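Local coordinates for putative LacI-family transcriptional regulator (Bacteroides fragilis, PDB 3GBV), which probably represses or activates genes in response to a small molecule held between the two lobes of its periplasmic-binding-protein-like domain, at residues I214-Q219 with V238-E243; Y231-R236 with E289-Y294; G21-D26 with F207-Y212. All coordinates share one frame; numbering follows the deposited sequence.

Contact 1. Residues I214-Q219 with V238-E243; sequences IGEYLQ and VTCLKE
In the helical layer that flanks the mixed sheet of the lobe, C240 packs against G215 and E216, joining helix 235-243 to helix 212-220. The CA atoms of G215 and C240 lie only 5.8 Å apart, and with no side chain at G215 the thiol can settle directly on the neighbouring backbone. SG of C240 lies 3.9 Å from C of G215 and equally far, 3.9 Å, from N of E216. It points there because SG stands anti to its own carbonyl carbon (chi1 -67°). E216 adds a third touch from the flank, its CG 3.9 Å from SG of C240, while its extended chain carries the carboxylate on to a salt bridge with R236.

The two helices are successive connections of a Rossmann-like alpha/beta lobe: each follows a parallel strand, 203-206 and 227-231 respectively, and they run in roughly the same sense, their short segments crossing at 45° with axes 9.6 Å apart. Nearer the C-terminal ends the side chains of Q219 and E243 cross at about a right angle, although the exact placing of the E243 side chain is doubtful. The C240 side chain also packs on V246 of strand 246-251, so the same residue that meets helix 212-220 also faces the sheet beneath.

Contact 2. Residues Y231-R236 with E289-Y294; sequences YDLLER and ENIDYY. With EDO (1,2-ethanediol), chain D.
OD2 of D232 accepts a hydrogen bond from O1 of the bound 1,2-ethanediol at 2.8 Å. The diol probably came from the crystallisation liquor, and its C1 follows close behind, 3.2 Å from OD2 of D232, which places the small molecule against one end of the carboxylate.

The next residue along the chain, L233, turns to the C-terminal tail and makes the whole contact between the two segments, without a hydrogen bond. The L233 and I291 side chains reach toward each other tip to tip, the closest atoms being CG of L233 and CD1 of I291, 4.0 Å apart. The other touch is made by a methyl group: CD2 of L233 is 3.5 Å from CE2 of Y294 and 3.7 Å from CD2 of Y294, approaching the ring obliquely. Y294 holds its ring there with CG anti to the backbone N (chi1 179°), and its hydroxyl is tied further out to D284. The leucine itself has a chi2 of 26°, far from a staggered value, so its methyls may be less surely placed. L286 of strand 284-286 touches L233, I291 and Y294, and E289 at the start of the tail makes a salt bridge with R126 of the second subunit.

Residues 231-236 are the turn from the carboxyl end of a parallel strand into the following helix, the usual place for ligand-facing groups in this type of lobe, and the carboxylate of D232 beside a small diol is consistent with an effector pocket in the interlobe cleft.

Contact 3. Residues G21-D26 with F207-Y212; sequences GEYWTD and FNSKVY
K210 reaches E22 through a chain that bends at chi2, chi3 and chi4, all turned in the same sense. From CB the chain starts with CG anti to the carbonyl carbon (chi1 -41°), and the later turns coil it round. CD comes within 4.1 Å of OE2 of E22. Next, CE lies 3.3 Å from that same E22 OE2, and NZ ends 3.3 Å from E22 OE2 as well, a salt bridge whose hydrogen bond is long and weak. One carboxylate oxygen thus meets both the terminal methylene and the ammonium group as the two side chains pass at a slant. The other oxygen of E22 takes the backbone N of L19, which fixes the glutamate from its own side.

Beside this pair, CB of Y23 rests 3.7 Å from OG of S209. A water spans the same gap: it accepts from N of Y23 at 3.0 Å and lies 3.2 Å from OG of S209. The loop is shaped from within by an Asx turn, in which OD1 of N208 receives N of K210 at 2.9 Å on an in-plane lone pair, with an N-H...O angle of 154°. Across the gap, G21 N donates to OG1 of T25 as the chain enters its helix.

Residues 21-26 thus lead from strand 9-16 of the six-stranded parallel sheet into helix 23-37, while residues 207-212 lead from strand 203-206 of the mixed sheet into helix 212-220, so that the contact bridges the two lobes; Y23 reaches on to D232 and to P254 of helix 254-270.

In the fold
Contact 3 opens the series along the chain and closes before the other two begin; contacts 1 and 2 then interleave, their segments alternating and both drawing on helix 235-243. Their centres lie about 12 Å apart and are joined by salt bridges K242-D292 and E216-R236. The centre of contact 3 lies about 14 Å from that of contact 1 and about 12 Å from that of contact 2; it meets them through Y212 against C240 and R236, Y23 against D232, and S209 against L234. Contacts 1 and 2 lie within one lobe, whereas contact 3 crosses to the other, an arrangement consistent with an interlobe cleft for a small effector.

Contact 1. Residues I214-Q219 with V238-E243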
loop_
_atom_site.group_PDB
_atom_site.type_symbol
_atom_site.label_atom_id
_atom_site.label_comp_id
_atom_site.label_asym_id
_atom_site.label_seq_id
_atom_site.Cartn_x
_atom_site.Cartn_y
_atom_site.Cartn_z
ATOM N N ILE A 214 -12.858 4.339 -19.447
ATOM C CA ILE A 214 -12.566 3.184 -20.279
ATOM C C ILE A 214 -13.206 1.953 -19.657
ATOM O O ILE A 214 -13.717 1.080 -20.360
ATOM C CB ILE A 214 -11.054 2.925 -20.377
ATOM C CG1 ILE A 214 -10.308 4.207 -20.779
ATOM C CG2 ILE A 214 -10.798 1.800 -21.369
ATOM C CD1 ILE A 214 -10.567 4.649 -22.196
ATOM N N GLY A 215 -13.161 1.882 -18.333
ATOM C CA GLY A 215 -13.736 0.747 -17.643
ATOM C C GLY A 215 -15.242 0.635 -17.813
ATOM O O GLY A 215 -15.764 -0.453 -18.066
ATOM N N GLU A 216 -15.943 1.754 -17.659
ATOM C CA GLU A 216 -17.391 1.768 -17.797
ATOM C C GLU A 216 -17.774 1.552 -19.251
ATOM O O GLU A 216 -18.856 1.042 -19.540
ATOM C CB GLU A 216 -17.959 3.087 -17.274
ATOM C CG GLU A 216 -17.710 3.290 -15.787
ATOM C CD GLU A 216 -18.200 4.630 -15.283
ATOM O OE1 GLU A 216 -18.084 4.880 -14.063
ATOM O OE2 GLU A 216 -18.698 5.432 -16.103
ATOM N N TYR A 217 -16.891 1.933 -20.168
ATOM C CA TYR A 217 -17.165 1.719 -21.584
ATOM C C TYR A 217 -17.218 0.213 -21.834
ATOM O O TYR A 217 -18.133 -0.286 -22.491
ATOM C CB TYR A 217 -16.070 2.330 -22.457
ATOM C CG TYR A 217 -16.129 1.858 -23.894
ATOM C CD1 TYR A 217 -17.056 2.396 -24.794
ATOM C CD2 TYR A 217 -15.276 0.855 -24.348
ATOM C CE1 TYR A 217 -17.130 1.940 -26.114
ATOM C CE2 TYR A 217 -15.344 0.392 -25.659
ATOM C CZ TYR A 217 -16.273 0.939 -26.536
ATOM O OH TYR A 217 -16.347 0.478 -27.827
ATOM N N LEU A 218 -16.224 -0.498 -21.301
ATOM C CA LEU A 218 -16.126 -1.947 -21.448
ATOM C C LEU A 218 -17.285 -2.665 -20.755
ATOM O O LEU A 218 -17.727 -3.723 -21.205
ATOM C CB LEU A 218 -14.799 -2.456 -20.864
ATOM C CG LEU A 218 -13.486 -2.051 -21.547
ATOM C CD1 LEU A 218 -12.305 -2.532 -20.706
ATOM C CD2 LEU A 218 -13.421 -2.638 -22.946
ATOM N N GLN A 219 -17.770 -2.079 -19.666
ATOM C CA GLN A 219 -18.861 -2.655 -18.899
ATOM C C GLN A 219 -20.161 -2.555 -19.675
ATOM O O GLN A 219 -20.906 -3.528 -19.782
ATOM C CB GLN A 219 -19.011 -1.917 -17.569
ATOM C CG GLN A 219 -19.980 -2.558 -16.588
ATOM C CD GLN A 219 -19.428 -3.825 -15.949
ATOM O OE1 GLN A 219 -20.088 -4.449 -15.117
ATOM N NE2 GLN A 219 -18.213 -4.210 -16.333
ATOM N N VAL A 238 -12.827 2.225 -8.434
ATOM C CA VAL A 238 -12.902 1.048 -7.579
ATOM C C VAL A 238 -14.003 0.090 -8.032
ATOM O O VAL A 238 -13.816 -1.123 -8.005
ATOM C CB VAL A 238 -13.132 1.448 -6.112
ATOM C CG1 VAL A 238 -13.367 0.201 -5.271
ATOM C CG2 VAL A 238 -11.922 2.230 -5.594
ATOM N N THR A 239 -15.144 0.636 -8.446
ATOM C CA THR A 239 -16.255 -0.189 -8.923
ATOM C C THR A 239 -15.785 -1.002 -10.126
ATOM O O THR A 239 -16.055 -2.204 -10.214
ATOM C CB THR A 239 -17.470 0.689 -9.338
ATOM O OG1 THR A 239 -17.989 1.356 -8.183
ATOM C CG2 THR A 239 -18.585 -0.165 -9.952
ATOM N N CYS A 240 -15.070 -0.348 -11.042
ATOM C CA CYS A 240 -14.560 -1.026 -12.229
ATOM C C CYS A 240 -13.538 -2.056 -11.810
ATOM O O CYS A 240 -13.371 -3.073 -12.477
ATOM C CB CYS A 240 -13.899 -0.041 -13.195
ATOM S SG CYS A 240 -15.021 1.136 -13.966
ATOM N N LEU A 241 -12.839 -1.773 -10.711
ATOM C CA LEU A 241 -11.832 -2.684 -10.184
ATOM C C LEU A 241 -12.536 -3.933 -9.671
ATOM O O LEU A 241 -12.099 -5.066 -9.907
ATOM C CB LEU A 241 -11.061 -2.036 -9.027
ATOM C CG LEU A 241 -10.043 -2.954 -8.343
ATOM C CD1 LEU A 241 -8.882 -3.260 -9.296
ATOM C CD2 LEU A 241 -9.531 -2.293 -7.070
ATOM N N LYS A 242 -13.635 -3.717 -8.963
ATOM C CA LYS A 242 -14.386 -4.829 -8.410
ATOM C C LYS A 242 -15.166 -5.611 -9.452
ATOM O O LYS A 242 -15.430 -6.786 -9.256
ATOM C CB LYS A 242 -15.317 -4.329 -7.305
ATOM C CG LYS A 242 -14.600 -4.159 -5.981
ATOM C CD LYS A 242 -15.448 -3.450 -4.948
ATOM C CE LYS A 242 -14.804 -3.565 -3.576
ATOM N NZ LYS A 242 -15.430 -2.689 -2.549
ATOM N N GLU A 243 -15.516 -4.968 -10.562
ATOM C CA GLU A 243 -16.272 -5.631 -11.627
ATOM C C GLU A 243 -15.380 -6.346 -12.629
ATOM O O GLU A 243 -15.858 -7.155 -13.419
ATOM C CB GLU A 243 -17.156 -4.621 -12.359
ATOM C CG GLU A 243 -18.027 -3.824 -11.415
ATOM C CD GLU A 243 -19.467 -3.734 -11.864
ATOM O OE1 GLU A 243 -20.148 -4.784 -11.879
ATOM O OE2 GLU A 243 -19.914 -2.611 -12.197
#

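Contact 2. Residues Y231-R236 with E289-Y294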
loop_
_atom_site.group_PDB
_atom_site.type_symbol
_atom_site.label_atom_id
_atom_site.label_comp_id
_atom_site.label_asym_id
_atom_site.label_seq_id
_atom_site.Cartn_x
_atom_site.Cartn_y
_atom_site.Cartn_z
ATOM N N TYR A 231 -5.121 4.628 -12.361
ATOM C CA TYR A 231 -4.625 5.337 -11.199
ATOM C C TYR A 231 -5.724 5.893 -10.299
ATOM O O TYR A 231 -6.804 6.274 -10.761
ATOM C CB TYR A 231 -3.724 6.490 -11.647
ATOM C CG TYR A 231 -2.294 6.094 -11.935
ATOM C CD1 TYR A 231 -1.269 6.396 -11.035
ATOM C CD2 TYR A 231 -1.959 5.449 -13.116
ATOM C CE1 TYR A 231 0.058 6.064 -11.322
ATOM C CE2 TYR A 231 -0.648 5.117 -13.408
ATOM C CZ TYR A 231 0.360 5.428 -12.516
ATOM O OH TYR A 231 1.669 5.117 -12.856
ATOM N N ASP A 232 -5.429 5.908 -9.004
ATOM C CA ASP A 232 -6.302 6.473 -7.996
ATOM C C ASP A 232 -7.601 5.772 -7.662
ATOM O O ASP A 232 -8.248 5.138 -8.506
ATOM C CB ASP A 232 -6.539 7.938 -8.343
ATOM C CG ASP A 232 -5.230 8.681 -8.569
ATOM O OD1 ASP A 232 -4.354 8.650 -7.675
ATOM O OD2 ASP A 232 -5.069 9.282 -9.642
ATOM N N LEU A 233 -7.965 5.900 -6.394
ATOM C CA LEU A 233 -9.140 5.266 -5.844
ATOM C C LEU A 233 -10.454 6.024 -5.930
ATOM O O LEU A 233 -11.185 6.095 -4.952
ATOM C CB LEU A 233 -8.845 4.880 -4.393
ATOM C CG LEU A 233 -8.096 3.556 -4.149
ATOM C CD1 LEU A 233 -7.255 3.176 -5.340
ATOM C CD2 LEU A 233 -7.238 3.672 -2.916
ATOM N N LEU A 234 -10.760 6.603 -7.087
ATOM C CA LEU A 234 -12.046 7.275 -7.245
ATOM C C LEU A 234 -13.070 6.153 -7.099
ATOM O O LEU A 234 -12.779 4.998 -7.420
ATOM C CB LEU A 234 -12.185 7.888 -8.635
ATOM C CG LEU A 234 -11.641 9.291 -8.879
ATOM C CD1 LEU A 234 -10.134 9.292 -8.686
ATOM C CD2 LEU A 234 -12.015 9.736 -10.294
ATOM N N GLU A 235 -14.267 6.482 -6.635
ATOM C CA GLU A 235 -15.289 5.465 -6.443
ATOM C C GLU A 235 -15.625 4.720 -7.736
ATOM O O GLU A 235 -15.829 3.512 -7.724
ATOM C CB GLU A 235 -16.555 6.088 -5.856
ATOM C CG GLU A 235 -17.357 5.097 -5.039
ATOM C CD GLU A 235 -18.696 5.638 -4.583
ATOM O OE1 GLU A 235 -18.736 6.761 -4.029
ATOM O OE2 GLU A 235 -19.709 4.926 -4.774
ATOM N N ARG A 236 -15.676 5.430 -8.854
ATOM C CA ARG A 236 -15.990 4.772 -10.106
ATOM C C ARG A 236 -14.843 3.880 -10.548
ATOM O O ARG A 236 -15.050 2.869 -11.224
ATOM C CB ARG A 236 -16.344 5.805 -11.176
ATOM C CG ARG A 236 -17.596 6.609 -10.812
ATOM C CD ARG A 236 -18.415 6.925 -12.047
ATOM N NE ARG A 236 -18.270 8.306 -12.470
ATOM C CZ ARG A 236 -18.636 8.759 -13.662
ATOM N NH1 ARG A 236 -19.170 7.940 -14.561
ATOM N NH2 ARG A 236 -18.459 10.038 -13.951
ATOM N N GLU A 289 -8.832 -8.079 -4.621
ATOM C CA GLU A 289 -8.621 -8.845 -3.404
ATOM C C GLU A 289 -8.024 -8.130 -2.190
ATOM O O GLU A 289 -7.990 -8.709 -1.106
ATOM C CB GLU A 289 -7.772 -10.082 -3.697
ATOM C CG GLU A 289 -8.410 -11.124 -4.605
ATOM C CD GLU A 289 -8.417 -10.704 -6.055
ATOM O OE1 GLU A 289 -7.443 -10.043 -6.478
ATOM O OE2 GLU A 289 -9.386 -11.043 -6.770
ATOM N N ASN A 290 -7.531 -6.904 -2.348
ATOM C CA ASN A 290 -6.978 -6.204 -1.192
ATOM C C ASN A 290 -7.508 -4.781 -1.031
ATOM O O ASN A 290 -7.224 -4.112 -0.031
ATOM C CB ASN A 290 -5.438 -6.192 -1.237
ATOM C CG ASN A 290 -4.867 -5.198 -2.250
ATOM O OD1 ASN A 290 -3.680 -4.850 -2.181
ATOM N ND2 ASN A 290 -5.694 -4.747 -3.194
ATOM N N ILE A 291 -8.305 -4.334 -2.000
ATOM C CA ILE A 291 -8.844 -2.987 -1.959
ATOM C C ILE A 291 -9.631 -2.665 -0.693
ATOM O O ILE A 291 -9.536 -1.550 -0.190
ATOM C CB ILE A 291 -9.740 -2.675 -3.199
ATOM C CG1 ILE A 291 -10.152 -1.203 -3.189
ATOM C CG2 ILE A 291 -11.007 -3.500 -3.170
ATOM C CD1 ILE A 291 -8.996 -0.232 -3.269
ATOM N N ASP A 292 -10.391 -3.624 -0.165
ATOM C CA ASP A 292 -11.189 -3.346 1.034
ATOM C C ASP A 292 -10.392 -3.223 2.337
ATOM O O ASP A 292 -10.913 -2.756 3.351
ATOM C CB ASP A 292 -12.299 -4.395 1.200
ATOM C CG ASP A 292 -13.249 -4.447 -0.002
ATOM O OD1 ASP A 292 -13.477 -3.398 -0.652
ATOM O OD2 ASP A 292 -13.778 -5.541 -0.294
ATOM N N TYR A 293 -9.125 -3.612 2.309
ATOM C CA TYR A 293 -8.299 -3.543 3.502
ATOM C C TYR A 293 -7.249 -2.435 3.458
ATOM O O TYR A 293 -6.427 -2.305 4.365
ATOM C CB TYR A 293 -7.654 -4.904 3.719
ATOM C CG TYR A 293 -8.694 -5.958 3.966
ATOM C CD1 TYR A 293 -9.267 -6.104 5.232
ATOM C CD2 TYR A 293 -9.170 -6.760 2.921
ATOM C CE1 TYR A 293 -10.284 -7.011 5.455
ATOM C CE2 TYR A 293 -10.201 -7.678 3.136
ATOM C CZ TYR A 293 -10.749 -7.798 4.405
ATOM O OH TYR A 293 -11.749 -8.710 4.645
ATOM N N TYR A 294 -7.298 -1.630 2.402
ATOM C CA TYR A 294 -6.374 -0.510 2.217
ATOM C C TYR A 294 -6.957 0.726 2.891
ATOM O O TYR A 294 -8.164 0.955 2.833
ATOM C CB TYR A 294 -6.199 -0.227 0.722
ATOM C CG TYR A 294 -5.290 0.930 0.378
ATOM C CD1 TYR A 294 -3.908 0.756 0.269
ATOM C CD2 TYR A 294 -5.812 2.192 0.120
ATOM C CE1 TYR A 294 -3.075 1.810 -0.095
ATOM C CE2 TYR A 294 -4.989 3.250 -0.241
ATOM C CZ TYR A 294 -3.627 3.052 -0.347
ATOM O OH TYR A 294 -2.813 4.092 -0.698
HETATM C C1 EDO D . -2.494 11.004 -10.445
HETATM O O1 EDO D . -3.332 10.456 -11.463
HETATM C C2 EDO D . -2.562 12.530 -10.456
HETATM O O2 EDO D . -3.823 12.965 -9.955
#

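Contact 3. Residues G21-D26 with F207-Y212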
loop_
_atom_site.group_PDB
_atom_site.type_symbol
_atom_site.label_atom_id
_atom_site.label_comp_id
_atom_site.label_asym_id
_atom_site.label_seq_id
_atom_site.Cartn_x
_atom_site.Cartn_y
_atom_site.Cartn_z
ATOM N N GLY A 21 -16.082 13.812 -5.791
ATOM C CA GLY A 21 -15.847 12.409 -6.091
ATOM C C GLY A 21 -14.651 12.220 -7.016
ATOM O O GLY A 21 -14.163 11.102 -7.200
ATOM N N GLU A 22 -14.176 13.307 -7.618
ATOM C CA GLU A 22 -13.019 13.204 -8.498
ATOM C C GLU A 22 -11.772 13.182 -7.618
ATOM O O GLU A 22 -11.875 13.279 -6.396
ATOM C CB GLU A 22 -12.980 14.362 -9.506
ATOM C CG GLU A 22 -14.026 14.211 -10.612
ATOM C CD GLU A 22 -13.904 15.250 -11.720
ATOM O OE1 GLU A 22 -14.002 16.463 -11.427
ATOM O OE2 GLU A 22 -13.719 14.852 -12.890
ATOM N N TYR A 23 -10.605 13.054 -8.233
ATOM C CA TYR A 23 -9.367 12.971 -7.482
ATOM C C TYR A 23 -9.150 13.982 -6.358
ATOM O O TYR A 23 -8.795 13.609 -5.249
ATOM C CB TYR A 23 -8.163 13.042 -8.418
ATOM C CG TYR A 23 -6.862 12.910 -7.664
ATOM C CD1 TYR A 23 -6.431 11.668 -7.194
ATOM C CD2 TYR A 23 -6.094 14.035 -7.359
ATOM C CE1 TYR A 23 -5.269 11.551 -6.431
ATOM C CE2 TYR A 23 -4.934 13.931 -6.599
ATOM C CZ TYR A 23 -4.527 12.690 -6.137
ATOM O OH TYR A 23 -3.394 12.603 -5.370
ATOM N N TRP A 24 -9.370 15.254 -6.649
ATOM C CA TRP A 24 -9.123 16.308 -5.676
ATOM C C TRP A 24 -9.980 16.330 -4.419
ATOM O O TRP A 24 -9.596 16.939 -3.411
ATOM C CB TRP A 24 -9.172 17.660 -6.390
ATOM C CG TRP A 24 -8.298 17.655 -7.604
ATOM C CD1 TRP A 24 -8.699 17.540 -8.910
ATOM C CD2 TRP A 24 -6.873 17.657 -7.622
ATOM N NE1 TRP A 24 -7.601 17.463 -9.740
ATOM C CE2 TRP A 24 -6.460 17.533 -8.969
ATOM C CE3 TRP A 24 -5.887 17.745 -6.627
ATOM C CZ2 TRP A 24 -5.119 17.497 -9.352
ATOM C CZ3 TRP A 24 -4.549 17.708 -7.002
ATOM C CH2 TRP A 24 -4.179 17.585 -8.355
ATOM N N THR A 25 -11.129 15.670 -4.460
ATOM C CA THR A 25 -11.988 15.640 -3.281
ATOM C C THR A 25 -11.241 15.054 -2.067
ATOM O O THR A 25 -11.418 15.501 -0.936
ATOM C CB THR A 25 -13.256 14.825 -3.570
ATOM O OG1 THR A 25 -14.004 15.483 -4.601
ATOM C CG2 THR A 25 -14.119 14.710 -2.329
ATOM N N ASP A 26 -10.391 14.064 -2.308
ATOM C CA ASP A 26 -9.635 13.450 -1.228
ATOM C C ASP A 26 -8.525 14.372 -0.708
ATOM O O ASP A 26 -8.296 14.463 0.501
ATOM C CB ASP A 26 -9.056 12.119 -1.687
ATOM C CG ASP A 26 -10.111 11.032 -1.771
ATOM O OD1 ASP A 26 -10.875 10.881 -0.794
ATOM O OD2 ASP A 26 -10.172 10.325 -2.806
ATOM N N PHE A 207 -2.707 7.097 -17.471
ATOM C CA PHE A 207 -1.945 7.734 -16.399
ATOM C C PHE A 207 -2.696 8.857 -15.721
ATOM O O PHE A 207 -2.179 9.482 -14.800
ATOM C CB PHE A 207 -0.599 8.234 -16.931
ATOM C CG PHE A 207 0.263 7.140 -17.457
ATOM C CD1 PHE A 207 0.799 6.190 -16.597
ATOM C CD2 PHE A 207 0.483 7.012 -18.824
ATOM C CE1 PHE A 207 1.541 5.118 -17.095
ATOM C CE2 PHE A 207 1.219 5.949 -19.332
ATOM C CZ PHE A 207 1.751 4.997 -18.469
ATOM N N ASN A 208 -3.908 9.134 -16.187
ATOM C CA ASN A 208 -4.704 10.162 -15.541
ATOM C C ASN A 208 -5.532 9.361 -14.550
ATOM O O ASN A 208 -5.363 8.147 -14.470
ATOM C CB ASN A 208 -5.570 10.935 -16.552
ATOM C CG ASN A 208 -6.453 10.037 -17.401
ATOM O OD1 ASN A 208 -7.331 9.336 -16.893
ATOM N ND2 ASN A 208 -6.232 10.072 -18.713
ATOM N N SER A 209 -6.413 10.002 -13.793
ATOM C CA SER A 209 -7.181 9.258 -12.799
ATOM C C SER A 209 -8.614 8.910 -13.184
ATOM O O SER A 209 -9.405 8.518 -12.326
ATOM C CB SER A 209 -7.186 10.030 -11.480
ATOM O OG SER A 209 -7.669 11.348 -11.663
ATOM N N LYS A 210 -8.934 9.037 -14.467
ATOM C CA LYS A 210 -10.280 8.771 -14.969
ATOM C C LYS A 210 -10.334 7.465 -15.763
ATOM O O LYS A 210 -10.955 7.413 -16.827
ATOM C CB LYS A 210 -10.727 9.916 -15.884
ATOM C CG LYS A 210 -10.356 11.310 -15.397
ATOM C CD LYS A 210 -11.283 11.804 -14.301
ATOM C CE LYS A 210 -12.521 12.479 -14.882
ATOM N NZ LYS A 210 -12.185 13.734 -15.625
ATOM N N VAL A 211 -9.692 6.418 -15.257
ATOM C CA VAL A 211 -9.679 5.139 -15.946
ATOM C C VAL A 211 -11.094 4.557 -16.063
ATOM O O VAL A 211 -11.361 3.730 -16.931
ATOM C CB VAL A 211 -8.758 4.115 -15.214
ATOM C CG1 VAL A 211 -9.359 3.731 -13.874
ATOM C CG2 VAL A 211 -8.546 2.885 -16.078
ATOM N N TYR A 212 -11.997 5.004 -15.196
ATOM C CA TYR A 212 -13.373 4.523 -15.206
ATOM C C TYR A 212 -14.073 4.794 -16.539
ATOM O O TYR A 212 -15.030 4.101 -16.896
ATOM C CB TYR A 212 -14.170 5.163 -14.059
ATOM C CG TYR A 212 -14.364 6.660 -14.184
ATOM C CD1 TYR A 212 -15.314 7.187 -15.058
ATOM C CD2 TYR A 212 -13.595 7.549 -13.435
ATOM C CE1 TYR A 212 -15.496 8.558 -15.186
ATOM C CE2 TYR A 212 -13.771 8.933 -13.557
ATOM C CZ TYR A 212 -14.725 9.425 -14.438
ATOM O OH TYR A 212 -14.916 10.779 -14.574
HETATM O O HOH W 1 -10.432 12.838 -11.203
#